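Local coordinates for protein transcription termination factor FttA (Pyrococcus horikoshii, PDB 3AF6) that is a zinc-dependent ribonuclease that probably terminates transcription genome-wide by cutting nascent RNA at the exit channel of RNA polymerase, at residues P372-E377 and E407-L412. Numbering follows the deposited sequence.
Sequences PTRLLE and EAEKRL
R374 and E409 reach toward each other from backbones that stay well apart, their CA atoms 11.7 Å from one another, and meet in a single salt bridge. R374 NH2 donates to E409 OE2 at 3.2 Å, with an N-H...O angle of 153°. The oxygen lies at the edge of the guanidinium, near its plane, whereas the nitrogen comes in from above the carboxylate; the two planes stand 57° apart. One nitrogen and one oxygen make the whole bridge. E409 gets there by a nearly straight chain, CG anti to the backbone N (chi1 -172°), and the arginine chain, bent at chi2, crosses it at about a right angle. NH2 is shared: it also forms a salt bridge with E445 OE1, its stronger partner, so E409 adds a second negative charge beside the same nitrogen. At the base of R374, E438 OE2 accepts from the backbone N, and E438 OE1 takes a weak bond from L375 N.

The loop is also tied to itself. L376 N donates to T373 OG1 at 3.2 Å, an ST motif in the turn from which R374 projects, and a backbone bond from T373 N to L376 O, 3.1 Å long, closes the same turn. On the helix, E407 OE2 pairs with R411 NH2 at 2.8 Å, one turn along.

This is a surface contact, away from the zinc site, that joins the metallo-beta-lactamase part, in the loop between strands 360-364 and 388-392, to helix 405-420 of the beta-CASP region. Helix 435-447 contributes to both sides: it supplies E438 and E445, packs M441 against R374, and sets V442 against E409.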
# COMPACT_ATOMS: atom_id res chain seq x y z
N PRO A 372 -16.34 -2.61 9.68
CA PRO A 372 -15.82 -1.24 9.62
C PRO A 372 -14.78 -0.94 10.69
O PRO A 372 -14.68 -1.64 11.69
CB PRO A 372 -17.07 -0.39 9.79
CG PRO A 372 -18.17 -1.28 9.31
CD PRO A 372 -17.80 -2.59 9.92
N THR A 373 -14.01 0.11 10.44
CA THR A 373 -13.00 0.57 11.40
C THR A 373 -13.00 2.08 11.24
O THR A 373 -13.62 2.61 10.32
CB THR A 373 -11.57 0.02 11.11
OG1 THR A 373 -11.20 0.33 9.75
CG2 THR A 373 -11.50 -1.48 11.35
N ARG A 374 -12.29 2.77 12.12
CA ARG A 374 -12.23 4.23 12.08
C ARG A 374 -11.77 4.76 10.73
O ARG A 374 -12.31 5.73 10.21
CB ARG A 374 -11.28 4.72 13.16
CG ARG A 374 -11.72 4.39 14.57
CD ARG A 374 -12.61 5.49 15.10
NE ARG A 374 -12.71 5.48 16.56
CZ ARG A 374 -13.01 6.55 17.28
NH1 ARG A 374 -13.23 7.72 16.68
NH2 ARG A 374 -13.09 6.45 18.60
N LEU A 375 -10.76 4.12 10.16
CA LEU A 375 -10.20 4.57 8.90
C LEU A 375 -10.76 3.95 7.61
O LEU A 375 -10.75 4.60 6.56
CB LEU A 375 -8.69 4.34 8.92
CG LEU A 375 -7.83 5.22 9.83
CD1 LEU A 375 -6.53 4.51 10.18
CD2 LEU A 375 -7.54 6.53 9.11
N LEU A 376 -11.26 2.72 7.69
CA LEU A 376 -11.69 2.05 6.47
C LEU A 376 -13.02 1.30 6.47
O LEU A 376 -13.64 1.06 7.51
CB LEU A 376 -10.57 1.10 6.05
CG LEU A 376 -9.16 1.71 6.04
CD1 LEU A 376 -8.14 0.62 5.91
CD2 LEU A 376 -9.02 2.72 4.90
N GLU A 377 -13.45 0.93 5.27
CA GLU A 377 -14.68 0.18 5.06
C GLU A 377 -14.33 -1.29 4.82
O GLU A 377 -13.29 -1.60 4.23
CB GLU A 377 -15.44 0.75 3.87
CG GLU A 377 -16.12 2.08 4.15
CD GLU A 377 -16.54 2.81 2.90
OE1 GLU A 377 -17.07 2.16 1.97
OE2 GLU A 377 -16.36 4.04 2.85
N GLU A 407 -15.10 -2.91 23.40
CA GLU A 407 -14.60 -3.45 24.66
C GLU A 407 -13.10 -3.18 24.72
O GLU A 407 -12.55 -2.90 25.77
CB GLU A 407 -14.86 -4.96 24.72
CG GLU A 407 -14.57 -5.58 26.07
CD GLU A 407 -14.67 -7.10 26.03
OE1 GLU A 407 -15.72 -7.63 25.61
OE2 GLU A 407 -13.68 -7.77 26.42
N ALA A 408 -12.45 -3.25 23.56
CA ALA A 408 -11.02 -3.00 23.47
C ALA A 408 -10.78 -1.53 23.74
O ALA A 408 -9.92 -1.17 24.54
CB ALA A 408 -10.51 -3.37 22.09
N GLU A 409 -11.54 -0.69 23.05
CA GLU A 409 -11.44 0.75 23.19
C GLU A 409 -11.53 1.10 24.67
O GLU A 409 -10.72 1.88 25.19
CB GLU A 409 -12.58 1.42 22.44
CG GLU A 409 -12.47 2.93 22.37
CD GLU A 409 -13.65 3.56 21.65
OE1 GLU A 409 -14.70 3.78 22.31
OE2 GLU A 409 -13.53 3.82 20.43
N LYS A 410 -12.51 0.52 25.34
CA LYS A 410 -12.70 0.78 26.75
C LYS A 410 -11.54 0.28 27.60
O LYS A 410 -11.21 0.89 28.62
CB LYS A 410 -14.01 0.17 27.23
CG LYS A 410 -15.25 0.80 26.60
CD LYS A 410 -16.51 0.42 27.35
CE LYS A 410 -17.76 0.96 26.68
NZ LYS A 410 -18.97 0.68 27.51
N ARG A 411 -10.93 -0.83 27.19
CA ARG A 411 -9.82 -1.40 27.93
C ARG A 411 -8.58 -0.52 27.75
O ARG A 411 -7.80 -0.34 28.67
CB ARG A 411 -9.53 -2.82 27.42
CG ARG A 411 -8.75 -3.68 28.40
CD ARG A 411 -9.66 -4.59 29.23
NE ARG A 411 -10.22 -5.68 28.42
CZ ARG A 411 -10.96 -6.67 28.91
NH1 ARG A 411 -11.25 -6.72 30.21
NH2 ARG A 411 -11.41 -7.62 28.10
N LEU A 412 -8.43 0.04 26.56
CA LEU A 412 -7.30 0.91 26.27
C LEU A 412 -7.32 2.17 27.15
O LEU A 412 -6.29 2.60 27.65
CB LEU A 412 -7.31 1.32 24.79
CG LEU A 412 -6.26 2.36 24.39
CD1 LEU A 412 -4.88 1.76 24.55
CD2 LEU A 412 -6.48 2.80 22.96